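Long-range contacts in Na-K-Cl cotransporter (Methanosarcina acetivorans, PDB 3G40), which probably couples chloride transport to that of cations across the membrane, the chain described here being its cytoplasmic C-terminal domain: residues Leu115-Asn120 and Leu260-Met265; Leu157-Ile162 and Ser195-Thr200; Ser246-Ser251 and Ser270-Ala275. All coordinates share one frame; numbering follows the deposited sequence.

Contact 1: Leu115-Asn120 and Leu260-Met265; sequences LRLPEN and LARHLM
Arg-262 reaches from its helix to the loop after strand 112-116 and grips the carbonyl oxygen of Pro-118 side-on with two nitrogens. Its CG stands anti to the carbonyl carbon (chi1 -73°), and the chain then runs extended from CG to NE, bringing NE to the loop. NE donates to Pro-118 O at 2.9 Å, lying in the carbonyl plane, while NH2 donates to the same oxygen at 3.1 Å from a position tilted out of that plane. Both bonds are bent at the hydrogen, since two N-H groups share one acceptor, which sits close to the guanidinium plane, at its edge. Leu-117 packs against the same side chain. Its CG is anti to the backbone N (chi1 -175°), and its two methyls divide the work: CD1 lies over one guanidinium face, offset toward the rim and 3.9 Å from Arg-262 NH2, whereas CD2 packs 3.7 Å from Ala-261 CB and 3.8 Å from Arg-262 CG. The contact thereby fastens helix 258-268, the connection of a beta-alpha-beta unit in the second half of the domain, to the loop that follows strand 112-116 in the first half. Asp-124 OD1 forms a salt bridge with Arg-262 NH2, and Asp-259 OD1 forms another with NH1. Bonds at NE, NH1 and NH2 thus probably restrict rotation of the guanidinium, and the two carboxylates would be expected to favour its positive charge. The backbone oxygen of Asn-120 lies 3.5 Å from Arg-262 NH2, obliquely to the guanidinium plane.

Contact 2: Leu157-Ile162 and Ser195-Thr200; sequences LINLWI and SLSFMT
Met-199 bends at chi2 (-76°) and again at chi3 (-46°), which turns its CE back toward Trp-161. The methionine CB lies over one indole face, 3.6 Å from the centroid of the six-membered ring, in a CH-pi contact; CE comes within 3.9 Å of Trp-161 CH2, and SD adds an oblique Met-aromatic contact. On this same side of the sheet, Met-199 CG packs 3.8 Å from Asn-159 CB. The reverse side is apolar: Leu-160 CD1 meets Phe-198 CE2 at 3.8 Å, the two side chains pointing the same way, and Ile-158 CG2 touches Leu-196 CD1. Ile-162 CD1 lies over a face of the Phe-198 ring. Strands 157-161 and 195-201, adjacent and parallel, are joined through helix 179-192, a beta-alpha-beta arrangement whose helix packs on the Ile-158 and Leu-160 side. Five backbone hydrogen bonds hold them in register, from Ile-158 N to Ser-195 O through Ile-162 N to Met-199 O. Beyond the last, Thr-200 OG1 donates to Ile-162 O at 2.6 Å. With Trp-161 NE1 hydrogen-bonded to His-248 ND1 on the next strand and the methionine over its face, the indole probably has little freedom to turn.

Contact 3: Ser246-Ser251 and Ser270-Ala275; sequences SLHIFS and SSCIFA
Phe-250 and Phe-274 point the same way from neighbouring parallel strands, their ring planes 15° apart but slid so far that they barely overlap. The closest atoms are Phe-250 CB with Phe-274 CD2 and Phe-250 CD1 with Phe-274 CE2, both 3.6 Å apart. At the edge of the Phe-250 ring, Cys-272 SG approaches CE1 to 3.8 Å in a sulfur-aromatic contact. Replacing Phe-250 by an alanine would probably open a gap beside Cys-272 SG and Phe-274 CE2 and deprive Trp-161 of its stacking partner. Aliphatic packing occupies the other side of the sheet: with CG1 of Ile-273 anti to the backbone N (chi1 -167°), its CG2 falls between N and the carbonyl carbon and reaches Ile-249 CG1 at 3.6 Å and Leu-247 CD2 at 4.0 Å. Among the polar contacts, four backbone hydrogen bonds run from His-248 N to Ser-271 O through Ala-275 N to Phe-250 O. One water lies in the plane of the His-248 ring, 2.8 Å from NE2, and donates to Ser-270 OG, itself bonded to Ala-245 O; ND1 is taken by the indole of Trp-161. Helix 258-268 covers the side bearing Cys-272 and Phe-274, and helix 179-192 the side bearing Leu-247 and Ile-249. Strand 247-251, helix 258-268 and strand 271-276 thus form a beta-alpha-beta crossover unit, as in alpha/beta folds.

All three contacts reach one mixed ten-stranded sheet. Contact 3 lies nearest the chain centre; its own centre is about 10 Å from that of contact 1 and about 9 Å from that of contact 2, whereas those of contacts 1 and 2 are about 19 Å apart. Strands 157-161 and 247-251 are neighbours, with Asn-159 and Trp-161 probably hydrogen-bonded to Ile-249. Helix 258-268 serves contact 1 and links the strands of contact 3, Ala-261 and Met-265 packing on Phe-274 and Cys-272. Along the chain, contact 2 falls between the segments of contact 1 and closes before contact 3 opens; those of contacts 1 and 3 alternate. Contact 1 joins the first half of the cytoplasmic domain to the second.

Contact 1: Leu115-Asn120 and Leu260-Met265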
# COMPACT_ATOMS: atom_id res chain seq x y z
N LEU A 115 11.72 -1.90 -12.51
CA LEU A 115 10.86 -2.95 -13.03
C LEU A 115 10.10 -3.64 -11.92
O LEU A 115 10.62 -3.84 -10.82
CB LEU A 115 11.69 -4.01 -13.76
CG LEU A 115 12.57 -3.56 -14.92
CD1 LEU A 115 13.45 -4.70 -15.37
CD2 LEU A 115 11.71 -3.05 -16.07
N ARG A 116 8.88 -4.03 -12.23
CA ARG A 116 8.07 -4.82 -11.33
C ARG A 116 8.26 -6.29 -11.69
O ARG A 116 8.31 -6.65 -12.87
CB ARG A 116 6.60 -4.39 -11.45
CG ARG A 116 5.62 -5.15 -10.58
CD ARG A 116 4.19 -4.77 -10.92
NE ARG A 116 3.27 -5.86 -10.63
CZ ARG A 116 2.81 -6.72 -11.54
NH1 ARG A 116 3.18 -6.59 -12.80
NH2 ARG A 116 1.99 -7.69 -11.18
N LEU A 117 8.40 -7.13 -10.68
CA LEU A 117 8.49 -8.57 -10.89
C LEU A 117 7.08 -9.14 -10.76
O LEU A 117 6.52 -9.21 -9.67
CB LEU A 117 9.42 -9.21 -9.84
CG LEU A 117 9.75 -10.70 -9.97
CD1 LEU A 117 10.41 -11.04 -11.29
CD2 LEU A 117 10.62 -11.16 -8.80
N PRO A 118 6.48 -9.54 -11.89
CA PRO A 118 5.10 -10.03 -11.85
C PRO A 118 5.01 -11.41 -11.21
O PRO A 118 6.02 -12.12 -11.13
CB PRO A 118 4.71 -10.11 -13.34
CG PRO A 118 5.77 -9.34 -14.08
CD PRO A 118 7.01 -9.45 -13.26
N GLU A 119 3.81 -11.79 -10.76
CA GLU A 119 3.57 -13.14 -10.28
C GLU A 119 3.62 -14.15 -11.43
O GLU A 119 4.18 -15.24 -11.29
CB GLU A 119 2.23 -13.23 -9.54
CG GLU A 119 2.15 -12.39 -8.27
CD GLU A 119 1.03 -12.84 -7.34
OE1 GLU A 119 0.11 -12.04 -7.09
OE2 GLU A 119 1.08 -13.99 -6.86
N ASN A 120 3.05 -13.80 -12.58
CA ASN A 120 3.10 -14.69 -13.74
C ASN A 120 4.46 -14.66 -14.44
O ASN A 120 5.05 -13.60 -14.64
CB ASN A 120 1.96 -14.40 -14.73
CG ASN A 120 2.29 -13.29 -15.70
OD1 ASN A 120 2.80 -12.23 -15.32
ND2 ASN A 120 2.00 -13.51 -16.98
N LEU A 260 14.11 -17.45 -8.07
CA LEU A 260 14.77 -17.32 -6.79
C LEU A 260 14.28 -16.03 -6.12
O LEU A 260 14.00 -16.02 -4.92
CB LEU A 260 16.28 -17.29 -6.99
CG LEU A 260 17.13 -17.93 -5.90
CD1 LEU A 260 18.55 -18.17 -6.41
CD2 LEU A 260 17.14 -17.06 -4.65
N ALA A 261 14.17 -14.96 -6.90
CA ALA A 261 13.68 -13.69 -6.38
C ALA A 261 12.27 -13.85 -5.83
O ALA A 261 11.96 -13.38 -4.74
CB ALA A 261 13.73 -12.60 -7.46
N ARG A 262 11.41 -14.53 -6.60
CA ARG A 262 10.03 -14.73 -6.19
C ARG A 262 9.97 -15.56 -4.91
O ARG A 262 9.20 -15.27 -4.01
CB ARG A 262 9.22 -15.43 -7.28
CG ARG A 262 8.89 -14.55 -8.48
CD ARG A 262 7.97 -15.29 -9.45
NE ARG A 262 7.68 -14.49 -10.63
CZ ARG A 262 8.39 -14.53 -11.75
NH1 ARG A 262 9.43 -15.34 -11.85
NH2 ARG A 262 8.05 -13.76 -12.77
N HIS A 263 10.81 -16.59 -4.85
CA HIS A 263 10.86 -17.47 -3.69
C HIS A 263 11.26 -16.73 -2.42
O HIS A 263 10.74 -17.01 -1.34
CB HIS A 263 11.82 -18.64 -3.94
CG HIS A 263 12.00 -19.52 -2.75
ND1 HIS A 263 11.01 -20.35 -2.27
CD2 HIS A 263 13.07 -19.70 -1.93
CE1 HIS A 263 11.46 -21.01 -1.21
NE2 HIS A 263 12.70 -20.63 -0.99
N LEU A 264 12.20 -15.79 -2.55
CA LEU A 264 12.63 -15.03 -1.38
C LEU A 264 11.47 -14.20 -0.83
O LEU A 264 11.27 -14.12 0.39
CB LEU A 264 13.84 -14.15 -1.72
CG LEU A 264 15.19 -14.87 -1.75
CD1 LEU A 264 16.29 -14.03 -2.41
CD2 LEU A 264 15.63 -15.33 -0.35
N MET A 265 10.69 -13.60 -1.73
CA MET A 265 9.59 -12.77 -1.29
C MET A 265 8.52 -13.60 -0.59
O MET A 265 7.98 -13.19 0.44
CB MET A 265 8.99 -11.97 -2.46
CG MET A 265 7.78 -11.15 -2.05
SD MET A 265 6.26 -12.03 -2.45
CE MET A 265 6.24 -11.78 -4.22

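Contact 2: Leu157-Ile162 and Ser195-Thr200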
# COMPACT_ATOMS: atom_id res chain seq x y z
N LEU A 157 10.72 -1.35 9.05
CA LEU A 157 11.92 -2.18 9.17
C LEU A 157 12.46 -2.51 7.79
O LEU A 157 11.72 -2.99 6.94
CB LEU A 157 11.63 -3.49 9.96
CG LEU A 157 11.12 -3.32 11.40
CD1 LEU A 157 10.50 -4.61 11.93
CD2 LEU A 157 12.25 -2.84 12.31
N ILE A 158 13.74 -2.26 7.59
CA ILE A 158 14.41 -2.55 6.32
C ILE A 158 15.61 -3.44 6.61
O ILE A 158 16.39 -3.14 7.51
CB ILE A 158 14.92 -1.24 5.64
CG1 ILE A 158 13.76 -0.27 5.40
CG2 ILE A 158 15.62 -1.56 4.33
CD1 ILE A 158 14.20 1.15 5.06
N ASN A 159 15.75 -4.53 5.86
CA ASN A 159 16.96 -5.35 5.90
C ASN A 159 17.73 -5.16 4.60
O ASN A 159 17.16 -5.30 3.52
CB ASN A 159 16.65 -6.84 6.04
CG ASN A 159 16.16 -7.23 7.42
OD1 ASN A 159 16.31 -6.48 8.39
ND2 ASN A 159 15.56 -8.40 7.51
N LEU A 160 19.02 -4.85 4.69
CA LEU A 160 19.88 -4.85 3.51
C LEU A 160 20.72 -6.13 3.58
O LEU A 160 21.51 -6.31 4.51
CB LEU A 160 20.82 -3.64 3.53
CG LEU A 160 21.40 -2.95 2.30
CD1 LEU A 160 22.84 -2.67 2.63
CD2 LEU A 160 21.21 -3.68 0.92
N TRP A 161 20.52 -7.03 2.62
CA TRP A 161 21.25 -8.28 2.55
C TRP A 161 22.54 -8.12 1.77
O TRP A 161 22.53 -7.79 0.59
CB TRP A 161 20.38 -9.37 1.91
CG TRP A 161 19.26 -9.77 2.78
CD1 TRP A 161 18.03 -9.18 2.86
CD2 TRP A 161 19.26 -10.82 3.76
NE1 TRP A 161 17.26 -9.82 3.80
CE2 TRP A 161 17.99 -10.83 4.37
CE3 TRP A 161 20.21 -11.77 4.16
CZ2 TRP A 161 17.64 -11.75 5.36
CZ3 TRP A 161 19.86 -12.68 5.15
CH2 TRP A 161 18.60 -12.66 5.74
N ILE A 162 23.65 -8.37 2.45
CA ILE A 162 24.96 -8.20 1.85
C ILE A 162 25.57 -9.57 1.56
O ILE A 162 25.70 -10.39 2.46
CB ILE A 162 25.85 -7.38 2.79
CG1 ILE A 162 25.27 -5.97 2.90
CG2 ILE A 162 27.28 -7.37 2.30
CD1 ILE A 162 25.94 -5.09 3.90
N SER A 195 13.80 1.60 10.80
CA SER A 195 15.04 1.00 11.31
C SER A 195 15.71 0.15 10.24
O SER A 195 15.04 -0.57 9.51
CB SER A 195 14.76 0.15 12.55
OG SER A 195 14.21 0.96 13.55
N LEU A 196 17.03 0.24 10.15
CA LEU A 196 17.79 -0.47 9.13
C LEU A 196 18.70 -1.52 9.74
O LEU A 196 19.40 -1.22 10.71
CB LEU A 196 18.64 0.51 8.32
CG LEU A 196 19.55 -0.04 7.24
CD1 LEU A 196 18.78 -0.88 6.21
CD2 LEU A 196 20.29 1.10 6.52
N SER A 197 18.70 -2.73 9.18
CA SER A 197 19.66 -3.77 9.60
C SER A 197 20.46 -4.24 8.41
O SER A 197 19.94 -4.32 7.29
CB SER A 197 18.98 -5.00 10.22
OG SER A 197 18.20 -4.67 11.35
N PHE A 198 21.74 -4.55 8.64
CA PHE A 198 22.57 -5.20 7.64
C PHE A 198 22.60 -6.68 7.97
O PHE A 198 22.93 -7.07 9.10
CB PHE A 198 24.02 -4.68 7.70
CG PHE A 198 24.19 -3.26 7.24
CD1 PHE A 198 25.40 -2.61 7.46
CD2 PHE A 198 23.18 -2.58 6.59
CE1 PHE A 198 25.59 -1.31 7.05
CE2 PHE A 198 23.37 -1.26 6.17
CZ PHE A 198 24.57 -0.64 6.39
N MET A 199 22.27 -7.51 6.98
CA MET A 199 22.23 -8.96 7.13
C MET A 199 23.26 -9.62 6.21
O MET A 199 23.40 -9.26 5.04
CB MET A 199 20.84 -9.48 6.76
CG MET A 199 19.68 -8.70 7.41
SD MET A 199 19.46 -9.12 9.14
CE MET A 199 19.57 -10.89 9.03
N THR A 200 24.00 -10.59 6.74
CA THR A 200 24.88 -11.37 5.87
C THR A 200 25.01 -12.79 6.42
O THR A 200 24.33 -13.15 7.37
CB THR A 200 26.27 -10.71 5.69
OG1 THR A 200 26.94 -11.29 4.56
CG2 THR A 200 27.12 -10.89 6.94
O HOH W 1 15.60 -3.59 10.51

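Contact 3: Ser246-Ser251 and Ser270-Ala275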
# COMPACT_ATOMS: atom_id res chain seq x y z
N SER A 246 9.89 -5.00 6.82
CA SER A 246 8.88 -4.46 5.89
C SER A 246 9.36 -4.64 4.47
O SER A 246 8.58 -4.91 3.54
CB SER A 246 8.67 -2.96 6.15
OG SER A 246 8.36 -2.71 7.53
N LEU A 247 10.66 -4.47 4.29
CA LEU A 247 11.27 -4.57 2.98
C LEU A 247 12.65 -5.16 3.10
O LEU A 247 13.48 -4.67 3.88
CB LEU A 247 11.38 -3.19 2.33
CG LEU A 247 12.08 -3.16 0.96
CD1 LEU A 247 11.23 -3.79 -0.15
CD2 LEU A 247 12.47 -1.73 0.56
N HIS A 248 12.90 -6.20 2.31
CA HIS A 248 14.23 -6.78 2.17
C HIS A 248 14.86 -6.26 0.88
O HIS A 248 14.27 -6.38 -0.19
CB HIS A 248 14.12 -8.30 2.08
CG HIS A 248 13.54 -8.93 3.30
ND1 HIS A 248 14.32 -9.38 4.34
CD2 HIS A 248 12.25 -9.19 3.65
CE1 HIS A 248 13.54 -9.89 5.28
NE2 HIS A 248 12.28 -9.80 4.88
N ILE A 249 16.06 -5.68 1.00
CA ILE A 249 16.84 -5.25 -0.16
C ILE A 249 17.96 -6.24 -0.41
O ILE A 249 18.75 -6.54 0.50
CB ILE A 249 17.43 -3.83 0.08
CG1 ILE A 249 16.30 -2.84 0.38
CG2 ILE A 249 18.29 -3.39 -1.13
CD1 ILE A 249 16.78 -1.51 0.91
N PHE A 250 18.01 -6.78 -1.63
CA PHE A 250 19.07 -7.69 -2.05
C PHE A 250 19.82 -7.08 -3.22
O PHE A 250 19.32 -6.16 -3.87
CB PHE A 250 18.47 -9.02 -2.52
CG PHE A 250 17.77 -9.79 -1.43
CD1 PHE A 250 16.41 -9.62 -1.20
CD2 PHE A 250 18.46 -10.71 -0.65
CE1 PHE A 250 15.76 -10.33 -0.19
CE2 PHE A 250 17.81 -11.43 0.36
CZ PHE A 250 16.46 -11.23 0.58
N SER A 251 21.01 -7.59 -3.51
CA SER A 251 21.64 -7.30 -4.79
C SER A 251 21.02 -8.20 -5.85
O SER A 251 20.60 -9.32 -5.55
CB SER A 251 23.15 -7.52 -4.70
OG SER A 251 23.71 -6.51 -3.88
N SER A 270 7.00 -10.80 3.05
CA SER A 270 7.01 -9.35 2.89
C SER A 270 7.73 -8.96 1.60
O SER A 270 8.34 -9.80 0.94
CB SER A 270 7.67 -8.70 4.10
OG SER A 270 9.01 -9.09 4.16
N SER A 271 7.71 -7.68 1.26
CA SER A 271 8.25 -7.24 -0.02
C SER A 271 9.77 -7.28 -0.13
O SER A 271 10.50 -7.11 0.85
CB SER A 271 7.73 -5.85 -0.40
OG SER A 271 6.32 -5.86 -0.54
N CYS A 272 10.24 -7.51 -1.34
CA CYS A 272 11.66 -7.57 -1.65
C CYS A 272 11.97 -6.67 -2.83
O CYS A 272 11.18 -6.55 -3.76
CB CYS A 272 12.05 -9.01 -1.99
SG CYS A 272 11.94 -10.15 -0.58
N ILE A 273 13.13 -6.03 -2.79
CA ILE A 273 13.60 -5.29 -3.95
C ILE A 273 15.03 -5.73 -4.24
O ILE A 273 15.81 -6.00 -3.32
CB ILE A 273 13.45 -3.75 -3.77
CG1 ILE A 273 13.64 -3.01 -5.10
CG2 ILE A 273 14.38 -3.23 -2.68
CD1 ILE A 273 13.12 -1.57 -5.09
N PHE A 274 15.35 -5.87 -5.53
CA PHE A 274 16.64 -6.41 -5.97
C PHE A 274 17.35 -5.38 -6.82
O PHE A 274 16.79 -4.88 -7.80
CB PHE A 274 16.43 -7.71 -6.75
CG PHE A 274 15.66 -8.75 -5.99
CD1 PHE A 274 14.28 -8.70 -5.94
CD2 PHE A 274 16.33 -9.75 -5.29
CE1 PHE A 274 13.56 -9.64 -5.21
CE2 PHE A 274 15.63 -10.70 -4.56
CZ PHE A 274 14.25 -10.65 -4.52
N ALA A 275 18.57 -5.04 -6.42
CA ALA A 275 19.29 -3.94 -7.03
C ALA A 275 20.57 -4.36 -7.75
O ALA A 275 21.48 -4.93 -7.13
CB ALA A 275 19.59 -2.88 -5.97
O HOH W 2 6.07 -5.92 3.72
O HOH W 3 10.09 -10.46 6.46